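Local coordinates for protein N-acetylmuramoyl-L-alanine amidase (Mycobacteroides abscessus, PDB 7AGL) that probably cleaves the amide bond between N-acetylmuramic acid and L-alanine in peptidoglycan, acting as a zinc-dependent cell-wall amidase, at residues V10-G15 and L60-Q65; G34-Q39 and D166-N171; S191-S196 and S201-A206. One frame throughout, in Å; residues are numbered along the deposited sequence.

Interaction 1. Residues V10-G15 and L60-Q65; sequences VVLDPG and LLIRQQ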
loop_
_atom_site.group_PDB
_atom_site.type_symbol
_atom_site.label_atom_id
_atom_site.label_comp_id
_atom_site.label_asym_id
_atom_site.label_seq_id
_atom_site.Cartn_x
_atom_site.Cartn_y
_atom_site.Cartn_z
ATOM N N VAL A 10 -13.730 -0.219 2.967
ATOM C CA VAL A 10 -12.282 -0.274 2.781
ATOM C C VAL A 10 -11.900 0.677 1.648
ATOM O O VAL A 10 -12.532 0.652 0.580
ATOM C CB VAL A 10 -11.803 -1.707 2.478
ATOM C CG1 VAL A 10 -10.297 -1.735 2.166
ATOM C CG2 VAL A 10 -12.138 -2.623 3.665
ATOM N N VAL A 11 -10.866 1.509 1.875
ATOM C CA VAL A 11 -10.297 2.363 0.825
ATOM C C VAL A 11 -8.943 1.797 0.412
ATOM O O VAL A 11 -8.123 1.405 1.264
ATOM C CB VAL A 11 -10.157 3.844 1.253
ATOM C CG1 VAL A 11 -9.726 4.698 0.067
ATOM C CG2 VAL A 11 -11.465 4.365 1.822
ATOM N N LEU A 12 -8.712 1.750 -0.901
ATOM C CA LEU A 12 -7.510 1.155 -1.480
ATOM C C LEU A 12 -6.720 2.224 -2.207
ATOM O O LEU A 12 -7.293 2.992 -2.988
ATOM C CB LEU A 12 -7.882 0.037 -2.461
ATOM C CG LEU A 12 -8.685 -1.123 -1.870
ATOM C CD1 LEU A 12 -9.175 -2.058 -2.978
ATOM C CD2 LEU A 12 -7.828 -1.888 -0.868
ATOM N N ASP A 13 -5.407 2.267 -1.974
ATOM C CA ASP A 13 -4.554 3.291 -2.587
ATOM C C ASP A 13 -3.466 2.645 -3.437
ATOM O O ASP A 13 -2.460 2.154 -2.886
ATOM C CB ASP A 13 -3.928 4.166 -1.493
ATOM C CG ASP A 13 -2.821 5.062 -2.020
ATOM O OD1 ASP A 13 -3.040 5.655 -3.093
ATOM O OD2 ASP A 13 -1.764 5.166 -1.347
ATOM N N PRO A 14 -3.619 2.589 -4.794
ATOM C CA PRO A 14 -2.504 2.136 -5.639
ATOM C C PRO A 14 -1.460 3.238 -5.742
ATOM O O PRO A 14 -1.695 4.299 -6.332
ATOM C CB PRO A 14 -3.180 1.842 -6.990
ATOM C CG PRO A 14 -4.486 2.614 -6.985
ATOM C CD PRO A 14 -4.736 3.143 -5.592
ATOM N N GLY A 15 -0.291 2.980 -5.154
ATOM C CA GLY A 15 0.695 4.034 -4.996
ATOM C C GLY A 15 1.155 4.609 -6.323
ATOM O O GLY A 15 1.237 3.916 -7.336
ATOM N N LEU A 60 -6.920 -3.118 -8.492
ATOM C CA LEU A 60 -8.169 -3.475 -9.176
ATOM C C LEU A 60 -8.614 -4.886 -8.801
ATOM O O LEU A 60 -9.812 -5.147 -8.630
ATOM C CB LEU A 60 -8.020 -3.360 -10.697
ATOM C CG LEU A 60 -7.750 -1.959 -11.250
ATOM C CD1 LEU A 60 -7.711 -2.020 -12.765
ATOM C CD2 LEU A 60 -8.817 -0.991 -10.781
ATOM N N LEU A 61 -7.659 -5.807 -8.662
ATOM C CA LEU A 61 -8.003 -7.176 -8.295
ATOM C C LEU A 61 -8.458 -7.259 -6.844
ATOM O O LEU A 61 -9.412 -7.982 -6.528
ATOM C CB LEU A 61 -6.806 -8.101 -8.544
ATOM C CG LEU A 61 -6.350 -8.199 -10.000
ATOM C CD1 LEU A 61 -5.044 -8.975 -10.056
ATOM C CD2 LEU A 61 -7.416 -8.870 -10.880
ATOM N N ILE A 62 -7.784 -6.528 -5.945
ATOM C CA ILE A 62 -8.233 -6.457 -4.553
ATOM C C ILE A 62 -9.664 -5.935 -4.480
ATOM O O ILE A 62 -10.517 -6.507 -3.784
ATOM C CB ILE A 62 -7.283 -5.579 -3.718
ATOM C CG1 ILE A 62 -5.891 -6.216 -3.642
ATOM C CG2 ILE A 62 -7.840 -5.401 -2.317
ATOM C CD1 ILE A 62 -4.833 -5.263 -3.105
ATOM N N ARG A 63 -9.945 -4.837 -5.196
ATOM C CA ARG A 63 -11.275 -4.225 -5.145
ATOM C C ARG A 63 -12.342 -5.209 -5.590
ATOM O O ARG A 63 -13.383 -5.354 -4.941
ATOM C CB ARG A 63 -11.345 -2.965 -6.018
ATOM C CG ARG A 63 -12.600 -2.127 -5.685
ATOM C CD ARG A 63 -13.536 -1.748 -6.857
ATOM N NE ARG A 63 -13.581 -2.682 -7.982
ATOM C CZ ARG A 63 -14.601 -3.491 -8.279
ATOM N NH1 ARG A 63 -15.689 -3.524 -7.522
ATOM N NH2 ARG A 63 -14.531 -4.278 -9.351
ATOM N N GLN A 64 -12.090 -5.901 -6.701
ATOM C CA GLN A 64 -13.065 -6.849 -7.221
ATOM C C GLN A 64 -13.372 -7.948 -6.206
ATOM O O GLN A 64 -14.540 -8.323 -6.019
ATOM C CB GLN A 64 -12.536 -7.440 -8.527
ATOM C CG GLN A 64 -13.526 -8.292 -9.299
ATOM C CD GLN A 64 -12.870 -8.995 -10.476
ATOM O OE1 GLN A 64 -11.638 -9.009 -10.601
ATOM N NE2 GLN A 64 -13.688 -9.584 -11.348
ATOM N N GLN A 65 -12.339 -8.474 -5.540
ATOM C CA GLN A 65 -12.551 -9.533 -4.559
ATOM C C GLN A 65 -13.323 -9.015 -3.351
ATOM O O GLN A 65 -14.231 -9.691 -2.851
ATOM C CB GLN A 65 -11.205 -10.122 -4.134
ATOM C CG GLN A 65 -10.418 -10.769 -5.272
ATOM C CD GLN A 65 -9.015 -11.185 -4.854
ATOM O OE1 GLN A 65 -8.778 -11.548 -3.701
ATOM N NE2 GLN A 65 -8.080 -11.135 -5.791
#
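Leu-12, on a strand inside the mixed sheet, packs against Ile-62 and Arg-63 of helix 51-68. The helix belongs to a beta-alpha-beta crossover that leaves strand 9-14, carries an inserted hairpin (27-29 with 35-37) before the helix, and leads into strand 72-75, the parallel neighbour whose Ala-74 is hydrogen-bonded to the backbone of Leu-12. Both elements also serve the metal site: the strand runs on to His-16 and the helix starts at Glu-51, two of the zinc ligands; the Ile-62 side chain itself is about 14 Å from the zinc ion. Along the helix Ile-62 touches first. Its CG2 branch, opposite the backbone N, meets both methyls of Leu-12, at 3.7 Å from Leu-12 CD1 and 3.8 Å from Leu-12 CD2, so that it fits over the fork of the leucine. Leu-12 also touches Val-59, one turn earlier on helix 51-68, and Ile-62 touches Ala-204 of helix 197-215. One residue further on, Arg-63 contributes the root of its side chain and its backbone, while the rest, modelled in two conformers, leads away; Arg-63 also touches Thr-73 of strand 72-75. The chi2 of Leu-12 (171°) carries CD1 well out from the strand, and this single methyl lodges in the angle between the two helix residues, 3.6 Å from Arg-63 N and 3.8 Å from Arg-63 CB.

Interaction 2. Residues G34-Q39 and D166-N171; sequences GTKSCQ and DLAGLN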
loop_
_atom_site.group_PDB
_atom_site.type_symbol
_atom_site.label_atom_id
_atom_site.label_comp_id
_atom_site.label_asym_id
_atom_site.label_seq_id
_atom_site.Cartn_x
_atom_site.Cartn_y
_atom_site.Cartn_z
ATOM N N GLY A 34 6.930 18.357 9.244
ATOM C CA GLY A 34 7.733 18.687 8.087
ATOM C C GLY A 34 6.920 18.759 6.818
ATOM O O GLY A 34 5.688 18.783 6.860
ATOM N N THR A 35 7.607 18.804 5.682
ATOM C CA THR A 35 6.957 18.739 4.381
ATOM C C THR A 35 7.653 17.673 3.549
ATOM O O THR A 35 8.816 17.340 3.790
ATOM C CB THR A 35 6.984 20.094 3.633
ATOM O OG1 THR A 35 8.338 20.486 3.369
ATOM C CG2 THR A 35 6.308 21.185 4.451
ATOM N N LYS A 36 6.919 17.134 2.574
ATOM C CA LYS A 36 7.446 16.147 1.638
ATOM C C LYS A 36 6.927 16.490 0.252
ATOM O O LYS A 36 5.951 17.224 0.117
ATOM C CB LYS A 36 7.010 14.707 1.985
ATOM C CG LYS A 36 7.548 14.127 3.268
ATOM C CD LYS A 36 6.872 12.765 3.513
ATOM C CE LYS A 36 6.823 11.915 2.243
ATOM N NZ LYS A 36 5.878 10.740 2.339
ATOM N N SER A 37 7.591 15.970 -0.784
ATOM C CA SER A 37 7.093 16.183 -2.142
ATOM C C SER A 37 5.671 15.651 -2.301
ATOM O O SER A 37 5.337 14.572 -1.795
ATOM C CB SER A 37 8.009 15.498 -3.159
ATOM O OG SER A 37 9.280 16.124 -3.186
ATOM N N CYS A 38 4.854 16.396 -3.073
ATOM C CA CYS A 38 3.486 15.979 -3.403
ATOM C C CYS A 38 3.420 14.534 -3.892
ATOM O O CYS A 38 2.542 13.764 -3.482
ATOM C CB CYS A 38 2.905 16.928 -4.471
ATOM S SG CYS A 38 1.621 16.177 -5.553
ATOM N N GLN A 39 4.320 14.154 -4.792
ATOM C CA GLN A 39 4.367 12.780 -5.278
ATOM C C GLN A 39 5.799 12.456 -5.669
ATOM O O GLN A 39 6.670 13.332 -5.746
ATOM C CB GLN A 39 3.423 12.540 -6.475
ATOM C CG GLN A 39 2.078 11.907 -6.177
ATOM C CD GLN A 39 2.162 10.529 -5.535
ATOM O OE1 GLN A 39 3.217 9.890 -5.498
ATOM N NE2 GLN A 39 1.044 10.080 -4.999
ATOM N N ASP A 166 8.303 8.645 8.543
ATOM C CA ASP A 166 8.614 9.531 7.431
ATOM C C ASP A 166 7.541 9.574 6.357
ATOM O O ASP A 166 7.661 10.391 5.443
ATOM C CB ASP A 166 9.949 9.139 6.778
ATOM C CG ASP A 166 9.995 7.672 6.312
ATOM O OD1 ASP A 166 9.514 6.766 7.026
ATOM O OD2 ASP A 166 10.539 7.430 5.216
ATOM N N LEU A 167 6.497 8.745 6.444
ATOM C CA LEU A 167 5.512 8.620 5.367
ATOM C C LEU A 167 4.270 9.444 5.691
ATOM O O LEU A 167 3.508 9.101 6.596
ATOM C CB LEU A 167 5.149 7.153 5.141
ATOM C CG LEU A 167 6.312 6.276 4.691
ATOM C CD1 LEU A 167 5.816 4.886 4.293
ATOM C CD2 LEU A 167 7.052 6.956 3.552
ATOM N N ALA A 168 4.048 10.505 4.906
ATOM C CA ALA A 168 2.870 11.355 5.087
ATOM C C ALA A 168 1.572 10.556 4.981
ATOM O O ALA A 168 0.619 10.806 5.725
ATOM C CB ALA A 168 2.880 12.482 4.046
ATOM N N GLY A 169 1.514 9.573 4.074
ATOM C CA GLY A 169 0.274 8.822 3.928
ATOM C C GLY A 169 -0.082 8.031 5.176
ATOM O O GLY A 169 -1.259 7.755 5.433
ATOM N N LEU A 170 0.921 7.663 5.972
ATOM C CA LEU A 170 0.659 6.985 7.235
ATOM C C LEU A 170 0.423 7.986 8.358
ATOM O O LEU A 170 -0.475 7.787 9.189
ATOM C CB LEU A 170 1.834 6.071 7.590
ATOM C CG LEU A 170 2.101 4.988 6.532
ATOM C CD1 LEU A 170 3.194 4.047 7.030
ATOM C CD2 LEU A 170 0.842 4.209 6.191
ATOM N N ASN A 171 1.232 9.049 8.402
ATOM C CA ASN A 171 1.106 10.059 9.447
ATOM C C ASN A 171 -0.274 10.706 9.455
ATOM O O ASN A 171 -0.766 11.106 10.521
ATOM C CB ASN A 171 2.172 11.140 9.258
ATOM C CG ASN A 171 3.578 10.597 9.342
ATOM O OD1 ASN A 171 3.806 9.536 9.907
ATOM N ND2 ASN A 171 4.539 11.346 8.797
#
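The carbonyl oxygen of Leu-167 takes Asn-171 N at 2.9 Å and, weakly, Leu-170 N; across the contact, Lys-36 NZ lies 3.7 Å from Leu-167 CA. Leu-167 is the N-cap of the short helix 168-171, and its side chain is about 8 Å from the zinc ion. At this helix start Lys-36 arrives from strand 35-37, half of a two-stranded antiparallel hairpin with 27-29, and it alone makes the contact from 34-39. An extended chi2 (173°) brings Lys-36 CD to 3.2 Å from Asp-166 O, and the turn at chi3 (45°) swings CE and NZ toward Ala-168 N. There Lys-36 NZ and Ala-168 N are 3.2 Å apart, but both are donors and form no bond. Ala-168 CB flanks the chain, 3.9 Å from Lys-36 NZ, and both residues also touch Ile-87 of helix 87-96. Asp-166 OD2 stays 6.4 Å from Lys-36 NZ, and Asp-166 OD1 is engaged in a salt bridge with Arg-164. The lysine's CD and CE thus lie on Asp-166 O while its ammonium sits beside the positive end of a helix, probably at some electrostatic cost, which the nearby carbonyl oxygen and Asp-30, also touched by Lys-36, may partly offset.

Interaction 3. Residues S191-S196 and S201-A206; sequences SAMMTS and SKYAQA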
loop_
_atom_site.group_PDB
_atom_site.type_symbol
_atom_site.label_atom_id
_atom_site.label_comp_id
_atom_site.label_asym_id
_atom_site.label_seq_id
_atom_site.Cartn_x
_atom_site.Cartn_y
_atom_site.Cartn_z
ATOM N N SER A 191 10.052 -9.523 -9.486
ATOM C CA SER A 191 9.675 -8.964 -10.781
ATOM C C SER A 191 8.843 -9.959 -11.585
ATOM O O SER A 191 7.828 -9.599 -12.198
ATOM C CB SER A 191 10.922 -8.568 -11.569
ATOM O OG SER A 191 10.579 -8.248 -12.924
ATOM N N ALA A 192 9.281 -11.218 -11.629
ATOM C CA ALA A 192 8.513 -12.219 -12.361
ATOM C C ALA A 192 7.088 -12.317 -11.829
ATOM O O ALA A 192 6.128 -12.370 -12.605
ATOM C CB ALA A 192 9.222 -13.578 -12.273
ATOM N N MET A 193 6.928 -12.331 -10.502
ATOM C CA MET A 193 5.583 -12.445 -9.939
ATOM C C MET A 193 4.763 -11.182 -10.182
ATOM O O MET A 193 3.564 -11.267 -10.474
ATOM C CB MET A 193 5.661 -12.770 -8.445
ATOM C CG MET A 193 4.335 -13.257 -7.864
ATOM S SD MET A 193 4.512 -13.917 -6.193
ATOM C CE MET A 193 2.796 -13.945 -5.676
ATOM N N MET A 194 5.391 -10.003 -10.090
ATOM C CA MET A 194 4.676 -8.745 -10.336
ATOM C C MET A 194 4.241 -8.602 -11.786
ATOM O O MET A 194 3.208 -7.984 -12.070
ATOM C CB MET A 194 5.563 -7.557 -9.984
ATOM C CG MET A 194 5.800 -7.453 -8.506
ATOM S SD MET A 194 7.119 -6.290 -8.156
ATOM C CE MET A 194 7.103 -6.416 -6.383
ATOM N N THR A 195 5.040 -9.125 -12.713
ATOM C CA THR A 195 4.742 -9.015 -14.127
ATOM C C THR A 195 3.760 -10.090 -14.602
ATOM O O THR A 195 3.290 -10.032 -15.741
ATOM C CB THR A 195 6.072 -9.075 -14.894
ATOM O OG1 THR A 195 7.000 -8.147 -14.313
ATOM C CG2 THR A 195 5.911 -8.740 -16.373
ATOM N N SER A 196 3.402 -11.038 -13.742
ATOM C CA SER A 196 2.518 -12.154 -14.081
ATOM C C SER A 196 1.091 -11.815 -13.701
ATOM O O SER A 196 0.859 -11.448 -12.541
ATOM C CB SER A 196 2.931 -13.414 -13.325
ATOM O OG SER A 196 4.195 -13.912 -13.727
ATOM N N SER A 201 -2.743 -11.645 -9.071
ATOM C CA SER A 201 -3.904 -12.248 -8.428
ATOM C C SER A 201 -3.533 -12.847 -7.070
ATOM O O SER A 201 -4.254 -12.656 -6.082
ATOM C CB SER A 201 -4.521 -13.300 -9.358
ATOM O OG SER A 201 -5.665 -13.881 -8.770
ATOM N N LYS A 202 -2.410 -13.577 -6.998
ATOM C CA LYS A 202 -1.981 -14.151 -5.718
ATOM C C LYS A 202 -1.657 -13.072 -4.685
ATOM O O LYS A 202 -2.008 -13.209 -3.507
ATOM C CB LYS A 202 -0.762 -15.055 -5.920
ATOM C CG LYS A 202 -1.073 -16.426 -6.444
ATOM C CD LYS A 202 0.171 -17.287 -6.347
ATOM C CE LYS A 202 -0.064 -18.509 -5.469
ATOM N NZ LYS A 202 -1.164 -19.347 -6.016
ATOM N N TYR A 203 -0.949 -12.013 -5.093
ATOM C CA TYR A 203 -0.749 -10.875 -4.192
ATOM C C TYR A 203 -2.079 -10.339 -3.683
ATOM O O TYR A 203 -2.250 -10.081 -2.484
ATOM C CB TYR A 203 -0.009 -9.750 -4.913
ATOM C CG TYR A 203 1.485 -9.916 -5.067
ATOM C CD1 TYR A 203 2.288 -10.338 -4.005
ATOM C CD2 TYR A 203 2.095 -9.618 -6.279
ATOM C CE1 TYR A 203 3.666 -10.464 -4.156
ATOM C CE2 TYR A 203 3.459 -9.734 -6.435
ATOM C CZ TYR A 203 4.242 -10.156 -5.376
ATOM O OH TYR A 203 5.605 -10.273 -5.558
ATOM N N ALA A 204 -3.033 -10.140 -4.595
ATOM C CA ALA A 204 -4.297 -9.525 -4.205
ATOM C C ALA A 204 -5.059 -10.418 -3.235
ATOM O O ALA A 204 -5.611 -9.926 -2.244
ATOM C CB ALA A 204 -5.147 -9.226 -5.447
ATOM N N GLN A 205 -5.120 -11.728 -3.519
ATOM C CA GLN A 205 -5.831 -12.653 -2.633
ATOM C C GLN A 205 -5.249 -12.612 -1.233
ATOM O O GLN A 205 -5.988 -12.659 -0.238
ATOM C CB GLN A 205 -5.754 -14.073 -3.183
ATOM C CG GLN A 205 -6.525 -14.275 -4.452
ATOM C CD GLN A 205 -6.358 -15.679 -4.969
ATOM O OE1 GLN A 205 -6.584 -16.652 -4.236
ATOM N NE2 GLN A 205 -5.936 -15.803 -6.226
ATOM N N ALA A 206 -3.921 -12.520 -1.139
ATOM C CA ALA A 206 -3.262 -12.516 0.162
ATOM C C ALA A 206 -3.589 -11.244 0.931
ATOM O O ALA A 206 -3.876 -11.297 2.130
ATOM C CB ALA A 206 -1.752 -12.666 -0.017
#
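Tyr-203 and Met-193 bury far more surface here than any other pair; Met-194 and Lys-202 add smaller shares. The Met-193 side chain, in one of two modelled conformers, reaches across from helix 188-195 with CG anti to the backbone N (chi1 -165°) and the rest extended, so that it lies along one face of the tyrosine ring. Its terminal methyl sits over the centre of that face: Met-193 CE is 3.9 Å from the Tyr-203 ring centroid and 12° off the normal, a CH-pi contact. Met-193 SD, 4.3 Å from the same Tyr-203 centroid, comes in obliquely, and further back Met-193 CB lies 3.8 Å from Tyr-203 OH. The methyl also touches the helix on which the ring stands, with Met-193 CE 3.7 Å from Lys-202 CB; the lysine's bent outer chain then leads away. Met-194 approaches the ring obliquely, Met-194 CG being 3.9 Å from Tyr-203 CE2, and also touches Phe-54 of helix 51-68, which places that end of the contact in the protein interior. Ser-191 O is gripped from opposite faces of its carbonyl plane by Thr-195 N and Thr-195 OG1, the latter at 2.7 Å. Ser-196 stands at the N-cap position of the next helix, but its OG bonds back to Ala-192 O and makes no capping bond. The second helix segment runs at 87° to the first with an axis separation of 10.3 Å. Together these features make a near-right-angle corner of two consecutive helices, packed, in the conformer described, by a Met-aromatic contact.

From the N terminus, strand 9-14 opens interaction 1, which closes a 44-residue loop when helix 51-68 returns to the sheet. The hairpin strand 35-37 lies inside that loop, yet its partner, helix 168-171, comes far later, so interactions 1 and 2 cross along the chain, and interaction 2 bridges 126 residues. Interaction 3 follows both in series and is local, with only four residues between its segments. In space, interactions 1 and 3 adjoin: Gln-65 packs on Ala-204 and Leu-61 on Ser-201, tying helices 51-68 and 197-215 together. Interaction 2 stands on the opposite side of the chain's centre from each of the others, its centre about 21 Å from that of interaction 1.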